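Local coordinates for protein 6-phosphogluconate dehydrogenase (Decarboxylating) (Geobacter metallireducens, PDB 4E21) that probably catalyses the NADP-dependent oxidative decarboxylation of 6-phosphogluconate in the pentose phosphate pathway, at residues K81-W86 / L104-D109; S71-C76 / L98-P103; N108-D113 / V163-P168; G133-D138 / G157-A162. All coordinates share one frame; numbering follows the deposited sequence.

In the fold
All four contacts lie in the Rossmann-type N-terminal domain, far from the chain's centre. Interactions 1 and 3 share N108 and D109, and use neighbouring parallel strands, 84-87 and 110-113; interaction 1 joins the loop and the turn that lead into them through a salt bridge at a partly exposed edge, whereas interaction 3 seats a helix junction on the second strand, with buried aliphatic groups flanked by an arginine bonded to a backbone carbonyl. Interaction 4 brings in the next strand, 135-142, and the start of the same helix 160-165, now by backbone pairing and glycines. Interaction 2 joins helices 72-78 and 94-101, apolar inside and ionic toward solvent; C76 connects it to interaction 1 by accepting from R83.

Interaction 1 (K81-W86 / L104-D109); sequences KPRVVW and LLAAND
The CA atoms of R83 and D109 come within 4.7 Å where the loop entering strand 84-87, with its cis peptide before P82, passes a type II beta turn from A106 to D109. D109 grips R83 at two points. Its OD1 takes the backbone N-H of R83 at 2.6 Å in a nearly straight bond (175°) arriving from above the carboxylate plane. Its OD2 offers the syn lone pair to R83 NH1, 3.0 Å away and in the guanidinium plane, forming a salt bridge although the two flat groups stand 81° apart. The same OD2 also accepts from A106 N, again from above its plane, so the carboxylate ties its own turn to the neighbouring loop. These loops precede adjacent parallel strands of the Rossmann-type sheet, 84-87 and 110-113. R83 reaches the carboxylate with its chain extended from CG to NE; CD brushes L105 CD2 at 3.9 Å, while NH2 bonds to the carbonyl of C76 in helix 72-78. One water accepts from R83 NH1 and donates to L104 O. K81 CG lies 3.6 Å above one guanidinium face, toward its rim, and P82 CB abuts N108 O at 3.3 Å.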
loop_
_atom_site.group_PDB
_atom_site.type_symbol
_atom_site.label_atom_id
_atom_site.label_comp_id
_atom_site.label_asym_id
_atom_site.label_seq_id
_atom_site.Cartn_x
_atom_site.Cartn_y
_atom_site.Cartn_z
ATOM N N LYS B 81 -44.512 26.367 13.524
ATOM C CA LYS B 81 -44.379 24.993 14.016
ATOM C C LYS B 81 -45.328 24.043 13.297
ATOM O O LYS B 81 -46.410 24.463 12.910
ATOM C CB LYS B 81 -44.643 24.957 15.513
ATOM C CG LYS B 81 -43.672 25.813 16.320
ATOM C CD LYS B 81 -44.003 25.788 17.811
ATOM C CE LYS B 81 -45.210 26.691 18.125
ATOM N NZ LYS B 81 -45.503 26.772 19.566
ATOM N N PRO B 82 -44.915 22.771 13.077
ATOM C CA PRO B 82 -43.599 22.180 13.369
ATOM C C PRO B 82 -42.549 22.763 12.437
ATOM O O PRO B 82 -42.801 22.936 11.250
ATOM C CB PRO B 82 -43.775 20.690 13.038
ATOM C CG PRO B 82 -45.189 20.494 12.625
ATOM C CD PRO B 82 -45.762 21.848 12.304
ATOM N N ARG B 83 -41.380 23.069 12.970
ATOM C CA ARG B 83 -40.351 23.714 12.178
ATOM C C ARG B 83 -39.508 22.706 11.431
ATOM O O ARG B 83 -39.405 21.555 11.850
ATOM C CB ARG B 83 -39.445 24.531 13.074
ATOM C CG ARG B 83 -40.156 25.609 13.797
ATOM C CD ARG B 83 -39.175 26.344 14.656
ATOM N NE ARG B 83 -39.781 27.475 15.332
ATOM C CZ ARG B 83 -40.254 27.440 16.575
ATOM N NH1 ARG B 83 -40.209 26.322 17.280
ATOM N NH2 ARG B 83 -40.764 28.537 17.110
ATOM N N VAL B 84 -38.926 23.151 10.316
ATOM C CA VAL B 84 -37.856 22.424 9.636
ATOM C C VAL B 84 -36.588 23.282 9.594
ATOM O O VAL B 84 -36.537 24.292 8.882
ATOM C CB VAL B 84 -38.248 22.034 8.220
ATOM C CG1 VAL B 84 -36.992 21.550 7.429
ATOM C CG2 VAL B 84 -39.289 20.953 8.276
ATOM N N VAL B 85 -35.572 22.888 10.363
ATOM C CA VAL B 85 -34.339 23.674 10.455
ATOM C C VAL B 85 -33.118 22.944 9.877
ATOM O O VAL B 85 -32.739 21.888 10.370
ATOM C CB VAL B 85 -34.025 24.080 11.913
ATOM C CG1 VAL B 85 -32.765 24.980 11.971
ATOM C CG2 VAL B 85 -35.237 24.753 12.560
ATOM N N TRP B 86 -32.499 23.524 8.853
ATOM C CA TRP B 86 -31.320 22.938 8.211
ATOM C C TRP B 86 -30.037 23.639 8.666
ATOM O O TRP B 86 -29.957 24.873 8.633
ATOM C CB TRP B 86 -31.467 23.040 6.698
ATOM C CG TRP B 86 -30.564 22.139 5.910
ATOM C CD1 TRP B 86 -29.200 22.227 5.807
ATOM C CD2 TRP B 86 -30.958 21.036 5.080
ATOM N NE1 TRP B 86 -28.727 21.246 4.969
ATOM C CE2 TRP B 86 -29.781 20.499 4.515
ATOM C CE3 TRP B 86 -32.188 20.440 4.773
ATOM C CZ2 TRP B 86 -29.800 19.397 3.664
ATOM C CZ3 TRP B 86 -32.209 19.358 3.923
ATOM C CH2 TRP B 86 -31.021 18.844 3.377
ATOM N N LEU B 104 -35.525 27.335 22.261
ATOM C CA LEU B 104 -36.580 28.018 21.514
ATOM C C LEU B 104 -37.377 27.075 20.625
ATOM O O LEU B 104 -38.378 27.477 20.046
ATOM C CB LEU B 104 -36.031 29.155 20.642
ATOM C CG LEU B 104 -35.486 30.467 21.232
ATOM C CD1 LEU B 104 -35.791 30.581 22.710
ATOM C CD2 LEU B 104 -33.963 30.591 20.968
ATOM N N LEU B 105 -36.932 25.829 20.494
ATOM C CA LEU B 105 -37.605 24.891 19.590
ATOM C C LEU B 105 -38.701 24.139 20.345
ATOM O O LEU B 105 -38.851 24.291 21.561
ATOM C CB LEU B 105 -36.616 23.906 18.942
ATOM C CG LEU B 105 -35.538 24.471 18.003
ATOM C CD1 LEU B 105 -34.629 23.366 17.456
ATOM C CD2 LEU B 105 -36.157 25.248 16.861
ATOM N N ALA B 106 -39.457 23.321 19.624
ATOM C CA ALA B 106 -40.605 22.667 20.224
ATOM C C ALA B 106 -40.721 21.240 19.736
ATOM O O ALA B 106 -40.255 20.906 18.639
ATOM C CB ALA B 106 -41.874 23.449 19.891
ATOM N N ALA B 107 -41.347 20.400 20.548
ATOM C CA ALA B 107 -41.640 19.032 20.154
ATOM C C ALA B 107 -42.273 18.947 18.745
ATOM O O ALA B 107 -43.089 19.780 18.353
ATOM C CB ALA B 107 -42.507 18.338 21.209
ATOM N N ASN B 108 -41.852 17.944 17.983
ATOM C CA ASN B 108 -42.288 17.759 16.596
ATOM C C ASN B 108 -41.549 18.636 15.583
ATOM O O ASN B 108 -41.730 18.481 14.381
ATOM C CB ASN B 108 -43.821 17.872 16.463
ATOM C CG ASN B 108 -44.558 16.704 17.157
ATOM O OD1 ASN B 108 -43.965 15.655 17.465
ATOM N ND2 ASN B 108 -45.845 16.888 17.406
ATOM N N ASP B 109 -40.710 19.547 16.057
ATOM C CA ASP B 109 -39.744 20.178 15.161
ATOM C C ASP B 109 -38.728 19.146 14.643
ATOM O O ASP B 109 -38.469 18.120 15.285
ATOM C CB ASP B 109 -38.985 21.312 15.855
ATOM C CG ASP B 109 -39.827 22.568 16.033
ATOM O OD1 ASP B 109 -40.973 22.616 15.519
ATOM O OD2 ASP B 109 -39.318 23.514 16.683
HETATM O O HOH W 1 -41.169 27.293 19.986
#

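Interaction 2 (S71-C76 / L98-P103); sequences SIEEFC and LQRMTP
I72, selenomethionine M101 and R100 contribute most of the surface buried between helices 72-78 and 94-101. I72 sits in the first turn of its helix, right after the N-cap S71, whose OG accepts from E74 N. With CG1 anti to the backbone N (chi1 -170°), I72 sends its longer branch against the root of the M101 side chain: CG1 and CD1 both touch M101 CB, CG1 at 3.4 Å, and the two side chains lie nearly perpendicular. Beyond CG, M101 runs extended and carries its selenium away from the neighbouring helix. The other branch of I72 serves R100. Its methyl CG2 rests over the centre of one guanidinium face, 3.8 Å above the plane, as the two side chains run antiparallel past one another. A bend at chi2 brings R100 back toward helix 72-78, where NH2 makes a salt bridge to E73 OE2 at 2.9 Å. The hydrogen bond within that pair is weak, with an angle of only 120° at the hydrogen, and the carboxylate and guanidinium planes are 57° apart. The salt bridge thus borders the aliphatic I72-M101 contact. Both helices pack on the Rossmann-type sheet: I72 and M101 touch I28 of strand 24-28, M101 also meets V85 and L87 of strand 84-87, and C76 packs on L104 and L105 beyond helix 94-101.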
loop_
_atom_site.group_PDB
_atom_site.type_symbol
_atom_site.label_atom_id
_atom_site.label_comp_id
_atom_site.label_asym_id
_atom_site.label_seq_id
_atom_site.Cartn_x
_atom_site.Cartn_y
_atom_site.Cartn_z
ATOM N N SER B 71 -31.170 37.270 14.820
ATOM C CA SER B 71 -30.828 36.542 16.025
ATOM C C SER B 71 -31.441 35.169 15.943
ATOM O O SER B 71 -32.400 34.955 15.211
ATOM C CB SER B 71 -31.376 37.265 17.261
ATOM O OG SER B 71 -32.797 37.244 17.281
ATOM N N ILE B 72 -30.898 34.236 16.703
ATOM C CA ILE B 72 -31.534 32.938 16.785
ATOM C C ILE B 72 -33.015 33.096 17.173
ATOM O O ILE B 72 -33.881 32.373 16.658
ATOM C CB ILE B 72 -30.794 31.999 17.757
ATOM C CG1 ILE B 72 -31.359 30.588 17.619
ATOM C CG2 ILE B 72 -30.824 32.534 19.189
ATOM C CD1 ILE B 72 -31.132 30.019 16.202
ATOM N N GLU B 73 -33.301 34.068 18.044
ATOM C CA GLU B 73 -34.663 34.282 18.544
ATOM C C GLU B 73 -35.660 34.643 17.448
ATOM O O GLU B 73 -36.692 33.982 17.295
ATOM C CB GLU B 73 -34.685 35.332 19.658
ATOM C CG GLU B 73 -34.140 34.834 20.997
ATOM C CD GLU B 73 -32.613 34.814 21.045
ATOM O OE1 GLU B 73 -31.977 35.222 20.045
ATOM O OE2 GLU B 73 -32.052 34.392 22.087
ATOM N N GLU B 74 -35.354 35.690 16.683
ATOM C CA GLU B 74 -36.206 36.063 15.555
ATOM C C GLU B 74 -36.314 34.921 14.537
ATOM O O GLU B 74 -37.371 34.696 13.934
ATOM C CB GLU B 74 -35.680 37.315 14.853
ATOM C CG GLU B 74 -36.668 37.827 13.817
ATOM C CD GLU B 74 -36.061 38.796 12.829
ATOM O OE1 GLU B 74 -34.936 39.277 13.087
ATOM O OE2 GLU B 74 -36.712 39.065 11.790
ATOM N N PHE B 75 -35.207 34.214 14.339
ATOM C CA PHE B 75 -35.196 33.072 13.446
ATOM C C PHE B 75 -36.264 32.059 13.870
ATOM O O PHE B 75 -37.155 31.727 13.097
ATOM C CB PHE B 75 -33.806 32.430 13.436
ATOM C CG PHE B 75 -33.700 31.220 12.568
ATOM C CD1 PHE B 75 -33.581 31.347 11.183
ATOM C CD2 PHE B 75 -33.694 29.950 13.126
ATOM C CE1 PHE B 75 -33.463 30.225 10.356
ATOM C CE2 PHE B 75 -33.571 28.815 12.313
ATOM C CZ PHE B 75 -33.460 28.954 10.918
ATOM N N CYS B 76 -36.188 31.566 15.097
ATOM C CA CYS B 76 -37.174 30.580 15.549
ATOM C C CYS B 76 -38.589 31.151 15.567
ATOM O O CYS B 76 -39.570 30.458 15.229
ATOM C CB CYS B 76 -36.800 30.042 16.917
ATOM S SG CYS B 76 -35.298 29.088 16.835
ATOM N N LEU B 98 -26.783 23.898 18.743
ATOM C CA LEU B 98 -27.901 23.146 19.289
ATOM C C LEU B 98 -28.213 23.585 20.726
ATOM O O LEU B 98 -29.376 23.689 21.108
ATOM C CB LEU B 98 -27.629 21.642 19.226
ATOM C CG LEU B 98 -27.552 21.019 17.826
ATOM C CD1 LEU B 98 -27.306 19.518 17.919
ATOM C CD2 LEU B 98 -28.814 21.317 17.032
ATOM N N GLN B 99 -27.172 23.832 21.514
ATOM C CA GLN B 99 -27.332 24.336 22.874
ATOM C C GLN B 99 -28.093 25.659 22.867
ATOM O O GLN B 99 -29.019 25.859 23.650
ATOM C CB GLN B 99 -25.967 24.519 23.550
ATOM C CG GLN B 99 -25.383 23.227 24.138
ATOM C CD GLN B 99 -23.846 23.226 24.206
ATOM O OE1 GLN B 99 -23.202 24.272 24.063
ATOM N NE2 GLN B 99 -23.259 22.046 24.426
ATOM N N ARG B 100 -27.697 26.540 21.959
ATOM C CA ARG B 100 -28.266 27.871 21.819
ATOM C C ARG B 100 -29.716 27.908 21.306
ATOM O O ARG B 100 -30.536 28.658 21.838
ATOM C CB ARG B 100 -27.375 28.740 20.912
ATOM C CG ARG B 100 -27.765 30.212 20.894
ATOM C CD ARG B 100 -27.639 30.845 22.313
ATOM N NE ARG B 100 -28.526 31.993 22.518
ATOM C CZ ARG B 100 -28.335 33.204 21.992
ATOM N NH1 ARG B 100 -27.286 33.445 21.205
ATOM N NH2 ARG B 100 -29.206 34.178 22.246
HETATM N N MSE B 101 -30.050 27.130 20.281
HETATM C CA MSE B 101 -31.391 27.257 19.722
HETATM C C MSE B 101 -32.464 26.277 20.237
HETATM O O MSE B 101 -33.663 26.570 20.143
HETATM C CB MSE B 101 -31.354 27.237 18.204
HETATM C CG MSE B 101 -31.438 25.879 17.644
HETATM SE SE MSE B 101 -31.774 25.876 15.733
HETATM C CE MSE B 101 -30.907 24.156 15.506
ATOM N N THR B 102 -32.047 25.130 20.768
ATOM C CA THR B 102 -32.990 24.118 21.241
ATOM C C THR B 102 -34.035 24.612 22.280
ATOM O O THR B 102 -35.199 24.192 22.225
ATOM C CB THR B 102 -32.248 22.850 21.727
ATOM O OG1 THR B 102 -31.646 22.209 20.597
ATOM C CG2 THR B 102 -33.193 21.868 22.411
ATOM N N PRO B 103 -33.633 25.501 23.214
ATOM C CA PRO B 103 -34.599 26.090 24.162
ATOM C C PRO B 103 -35.718 26.891 23.501
ATOM O O PRO B 103 -36.749 27.096 24.136
ATOM C CB PRO B 103 -33.735 27.015 25.023
ATOM C CG PRO B 103 -32.345 26.395 24.960
ATOM C CD PRO B 103 -32.238 25.846 23.556
#

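Interaction 3 (N108-D113 / V163-P168); sequences NDIVID and VERLDP
The guanidinium of R165 lies flat against I110, whose CD1 sits 3.7 Å above its plane, over the centre of one face, while the carbonyl oxygen of N108 comes in at the edge. NH1 makes the main bond to N108 O, 3.1 Å long with an angle of 160° at the hydrogen, and lies in the carbonyl plane. A bend at chi3 (-85°) turns the end of R165 to that carbonyl. NH2 makes its stronger bond to the amide oxygen of Q161, one turn earlier in the same helix, and only a weak one to N108 O; together with the NH1 bond this restrains the group's rotation. Strand 110-113 belongs to the parallel part of a Rossmann-type sheet, and the junction of helices 160-165 and 167-173 covers one of its faces. There L166 packs against I110 and I112, which both direct their side chains to the helices. L166 CD1 reaches I112 CD1 tip to tip at 3.6 Å and passes alongside I110 CG2 at 3.9 Å. The buried cluster continues across the sheet to both neighbouring strands: V84 of strand 84-87 touches both L166 and I112, and V137 of strand 135-142 touches I110.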
loop_
_atom_site.group_PDB
_atom_site.type_symbol
_atom_site.label_atom_id
_atom_site.label_comp_id
_atom_site.label_asym_id
_atom_site.label_seq_id
_atom_site.Cartn_x
_atom_site.Cartn_y
_atom_site.Cartn_z
ATOM N N ASN B 108 -41.852 17.944 17.983
ATOM C CA ASN B 108 -42.288 17.759 16.596
ATOM C C ASN B 108 -41.549 18.636 15.583
ATOM O O ASN B 108 -41.730 18.481 14.381
ATOM C CB ASN B 108 -43.821 17.872 16.463
ATOM C CG ASN B 108 -44.558 16.704 17.157
ATOM O OD1 ASN B 108 -43.965 15.655 17.465
ATOM N ND2 ASN B 108 -45.845 16.888 17.406
ATOM N N ASP B 109 -40.710 19.547 16.057
ATOM C CA ASP B 109 -39.744 20.178 15.161
ATOM C C ASP B 109 -38.728 19.146 14.643
ATOM O O ASP B 109 -38.469 18.120 15.285
ATOM C CB ASP B 109 -38.985 21.312 15.855
ATOM C CG ASP B 109 -39.827 22.568 16.033
ATOM O OD1 ASP B 109 -40.973 22.616 15.519
ATOM O OD2 ASP B 109 -39.318 23.514 16.683
ATOM N N ILE B 110 -38.162 19.446 13.479
ATOM C CA ILE B 110 -37.112 18.652 12.856
ATOM C C ILE B 110 -35.882 19.529 12.616
ATOM O O ILE B 110 -35.992 20.640 12.062
ATOM C CB ILE B 110 -37.567 18.140 11.466
ATOM C CG1 ILE B 110 -38.770 17.219 11.587
ATOM C CG2 ILE B 110 -36.407 17.444 10.705
ATOM C CD1 ILE B 110 -39.358 16.836 10.241
ATOM N N VAL B 111 -34.717 19.026 13.022
ATOM C CA VAL B 111 -33.437 19.694 12.786
ATOM C C VAL B 111 -32.567 18.805 11.894
ATOM O O VAL B 111 -32.404 17.607 12.135
ATOM C CB VAL B 111 -32.704 20.014 14.121
ATOM C CG1 VAL B 111 -31.337 20.689 13.875
ATOM C CG2 VAL B 111 -33.558 20.897 14.987
ATOM N N ILE B 112 -32.040 19.385 10.834
ATOM C CA ILE B 112 -31.216 18.640 9.909
ATOM C C ILE B 112 -29.779 19.140 9.977
ATOM O O ILE B 112 -29.549 20.345 9.885
ATOM C CB ILE B 112 -31.751 18.800 8.491
ATOM C CG1 ILE B 112 -33.213 18.338 8.455
ATOM C CG2 ILE B 112 -30.850 18.046 7.471
ATOM C CD1 ILE B 112 -34.005 18.966 7.358
ATOM N N ASP B 113 -28.827 18.233 10.175
ATOM C CA ASP B 113 -27.403 18.587 10.051
ATOM C C ASP B 113 -26.890 18.061 8.710
ATOM O O ASP B 113 -26.789 16.848 8.486
ATOM C CB ASP B 113 -26.586 18.001 11.193
ATOM C CG ASP B 113 -25.099 18.317 11.075
ATOM O OD1 ASP B 113 -24.719 19.144 10.227
ATOM O OD2 ASP B 113 -24.309 17.739 11.849
ATOM N N VAL B 163 -38.160 11.742 7.927
ATOM C CA VAL B 163 -37.598 11.723 6.589
ATOM C C VAL B 163 -38.694 11.760 5.526
ATOM O O VAL B 163 -38.526 12.387 4.462
ATOM C CB VAL B 163 -36.670 10.509 6.381
ATOM C CG1 VAL B 163 -36.255 10.387 4.901
ATOM C CG2 VAL B 163 -35.453 10.655 7.282
ATOM N N GLU B 164 -39.808 11.088 5.809
ATOM C CA GLU B 164 -40.982 11.171 4.940
ATOM C C GLU B 164 -41.579 12.576 4.935
ATOM O O GLU B 164 -41.891 13.118 3.874
ATOM C CB GLU B 164 -42.017 10.114 5.307
ATOM C CG GLU B 164 -41.644 8.748 4.755
ATOM C CD GLU B 164 -42.396 7.615 5.419
ATOM O OE1 GLU B 164 -43.160 7.877 6.380
ATOM O OE2 GLU B 164 -42.208 6.457 4.985
ATOM N N ARG B 165 -41.703 13.181 6.111
ATOM C CA ARG B 165 -42.153 14.563 6.184
ATOM C C ARG B 165 -41.244 15.455 5.342
ATOM O O ARG B 165 -41.690 16.440 4.756
ATOM C CB ARG B 165 -42.207 15.066 7.641
ATOM C CG ARG B 165 -43.495 14.702 8.392
ATOM C CD ARG B 165 -43.742 15.606 9.624
ATOM N NE ARG B 165 -43.043 15.148 10.828
ATOM C CZ ARG B 165 -42.622 15.952 11.808
ATOM N NH1 ARG B 165 -42.813 17.269 11.731
ATOM N NH2 ARG B 165 -41.986 15.445 12.860
ATOM N N LEU B 166 -39.963 15.107 5.263
ATOM C CA LEU B 166 -39.010 15.961 4.569
ATOM C C LEU B 166 -38.952 15.716 3.056
ATOM O O LEU B 166 -38.238 16.422 2.340
ATOM C CB LEU B 166 -37.615 15.808 5.187
ATOM C CG LEU B 166 -37.385 16.433 6.569
ATOM C CD1 LEU B 166 -36.043 15.985 7.121
ATOM C CD2 LEU B 166 -37.476 17.952 6.503
ATOM N N ASP B 167 -39.696 14.727 2.570
ATOM C CA ASP B 167 -39.595 14.321 1.159
ATOM C C ASP B 167 -39.602 15.450 0.123
ATOM O O ASP B 167 -38.812 15.419 -0.812
ATOM C CB ASP B 167 -40.642 13.268 0.798
ATOM C CG ASP B 167 -40.192 12.382 -0.346
ATOM O OD1 ASP B 167 -39.118 11.739 -0.236
ATOM O OD2 ASP B 167 -40.914 12.319 -1.359
ATOM N N PRO B 168 -40.496 16.449 0.272
ATOM C CA PRO B 168 -40.532 17.539 -0.723
ATOM C C PRO B 168 -39.251 18.374 -0.763
ATOM O O PRO B 168 -38.865 18.901 -1.814
ATOM C CB PRO B 168 -41.712 18.409 -0.256
ATOM C CG PRO B 168 -42.574 17.482 0.514
ATOM C CD PRO B 168 -41.617 16.540 1.219
#

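Interaction 4 (G133-D138 / G157-A162); sequences GITYVD and GGEKQA
T135 packs against A162 at the N-terminal end of strand 135-142, which starts just after the Schellman motif closing helix 119-130 and runs beside the end of antiparallel strand 153-157 and the helix that follows, within the mixed sheet of the Rossmann-type domain. T135 places CG2 anti to its N (chi1 -54° for OG1), so that this methyl faces helix 160-165 and meets A162 CB at 3.3 Å, a tight approach; E159 OE1 lies 3.6 Å from the same CG2. Y136 points away from the helix at its CB, and its ring packs on V94 and L98 and on D122 and R125, but its carbonyl oxygen accepts from a water that in turn accepts from E159 N, at the N-cap of the helix. V137 touches both the helix and the strand end, CG2 4.0 Å from A162 CB and CG1 3.4 Å from G157 O. Beyond it, D138 and G157 form an antiparallel hydrogen-bonded pair. Without a side chain, G157 lets the D138 carboxylate lie over its backbone; OD1 and OD2 are taken by the backbone N-H groups of G204 and H207. D138 N donates to G157 O at 3.0 Å, tilted 25° from the carbonyl plane, and G157 N returns a straighter bond to D138 O, 2.8 Å long with an angle of 170°.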
loop_
_atom_site.group_PDB
_atom_site.type_symbol
_atom_site.label_atom_id
_atom_site.label_comp_id
_atom_site.label_asym_id
_atom_site.label_seq_id
_atom_site.Cartn_x
_atom_site.Cartn_y
_atom_site.Cartn_z
ATOM N N GLY B 133 -38.473 15.815 22.242
ATOM C CA GLY B 133 -39.503 15.630 21.243
ATOM C C GLY B 133 -39.111 16.156 19.875
ATOM O O GLY B 133 -39.964 16.331 19.007
ATOM N N ILE B 134 -37.819 16.405 19.681
ATOM C CA ILE B 134 -37.318 16.934 18.410
ATOM C C ILE B 134 -36.588 15.874 17.577
ATOM O O ILE B 134 -35.710 15.173 18.072
ATOM C CB ILE B 134 -36.399 18.136 18.644
ATOM C CG1 ILE B 134 -37.215 19.294 19.224
ATOM C CG2 ILE B 134 -35.721 18.553 17.334
ATOM C CD1 ILE B 134 -36.387 20.377 19.857
ATOM N N THR B 135 -36.946 15.771 16.304
ATOM C CA THR B 135 -36.362 14.741 15.465
ATOM C C THR B 135 -35.109 15.244 14.750
ATOM O O THR B 135 -35.138 16.238 14.013
ATOM C CB THR B 135 -37.385 14.108 14.510
ATOM O OG1 THR B 135 -38.502 13.629 15.276
ATOM C CG2 THR B 135 -36.767 12.937 13.790
ATOM N N TYR B 136 -33.999 14.570 15.014
ATOM C CA TYR B 136 -32.708 14.986 14.462
ATOM C C TYR B 136 -32.299 14.151 13.235
ATOM O O TYR B 136 -32.130 12.931 13.332
ATOM C CB TYR B 136 -31.629 14.919 15.545
ATOM C CG TYR B 136 -30.320 15.603 15.184
ATOM C CD1 TYR B 136 -30.197 16.994 15.246
ATOM C CD2 TYR B 136 -29.195 14.862 14.818
ATOM C CE1 TYR B 136 -28.999 17.622 14.939
ATOM C CE2 TYR B 136 -27.999 15.487 14.511
ATOM C CZ TYR B 136 -27.913 16.866 14.576
ATOM O OH TYR B 136 -26.737 17.499 14.268
ATOM N N VAL B 137 -32.140 14.827 12.094
ATOM C CA VAL B 137 -31.852 14.177 10.813
ATOM C C VAL B 137 -30.462 14.531 10.261
ATOM O O VAL B 137 -30.110 15.711 10.157
ATOM C CB VAL B 137 -32.936 14.533 9.781
ATOM C CG1 VAL B 137 -32.686 13.819 8.465
ATOM C CG2 VAL B 137 -34.301 14.158 10.321
ATOM N N ASP B 138 -29.665 13.506 9.931
ATOM C CA ASP B 138 -28.341 13.734 9.342
ATOM C C ASP B 138 -28.374 13.587 7.826
ATOM O O ASP B 138 -28.921 12.625 7.284
ATOM C CB ASP B 138 -27.236 12.863 9.979
ATOM C CG ASP B 138 -27.562 11.364 9.966
ATOM O OD1 ASP B 138 -28.409 10.907 10.766
ATOM O OD2 ASP B 138 -26.947 10.629 9.173
ATOM N N GLY B 157 -29.905 9.968 7.155
ATOM C CA GLY B 157 -30.126 9.096 8.301
ATOM C C GLY B 157 -31.102 9.702 9.309
ATOM O O GLY B 157 -31.177 10.925 9.464
ATOM N N GLY B 158 -31.840 8.849 10.015
ATOM C CA GLY B 158 -32.753 9.312 11.052
ATOM C C GLY B 158 -34.097 8.616 11.004
ATOM O O GLY B 158 -34.266 7.666 10.246
ATOM N N GLU B 159 -35.056 9.076 11.805
ATOM C CA GLU B 159 -36.352 8.399 11.900
ATOM C C GLU B 159 -37.162 8.440 10.605
ATOM O O GLU B 159 -37.218 9.460 9.922
ATOM C CB GLU B 159 -37.185 9.008 13.025
ATOM C CG GLU B 159 -36.745 8.604 14.426
ATOM C CD GLU B 159 -37.375 9.484 15.487
ATOM O OE1 GLU B 159 -38.460 10.063 15.208
ATOM O OE2 GLU B 159 -36.783 9.619 16.585
ATOM N N LYS B 160 -37.816 7.335 10.280
ATOM C CA LYS B 160 -38.599 7.283 9.056
ATOM C C LYS B 160 -39.635 8.415 8.943
ATOM O O LYS B 160 -39.686 9.114 7.928
ATOM C CB LYS B 160 -39.273 5.921 8.893
ATOM C CG LYS B 160 -39.684 5.677 7.448
ATOM C CD LYS B 160 -39.787 4.204 7.105
ATOM C CE LYS B 160 -41.088 3.609 7.632
ATOM N NZ LYS B 160 -41.624 2.530 6.735
ATOM N N GLN B 161 -40.445 8.604 9.983
ATOM C CA GLN B 161 -41.481 9.638 9.955
ATOM C C GLN B 161 -40.954 11.015 9.539
ATOM O O GLN B 161 -41.585 11.713 8.751
ATOM C CB GLN B 161 -42.173 9.746 11.315
ATOM C CG GLN B 161 -42.655 11.160 11.653
ATOM C CD GLN B 161 -41.824 11.874 12.742
ATOM O OE1 GLN B 161 -42.201 12.956 13.199
ATOM N NE2 GLN B 161 -40.709 11.267 13.167
ATOM N N ALA B 162 -39.803 11.405 10.072
ATOM C CA ALA B 162 -39.267 12.734 9.810
ATOM C C ALA B 162 -38.760 12.828 8.395
ATOM O O ALA B 162 -38.897 13.862 7.737
ATOM C CB ALA B 162 -38.150 13.069 10.784
HETATM O O HOH W 2 -33.776 10.826 13.737
#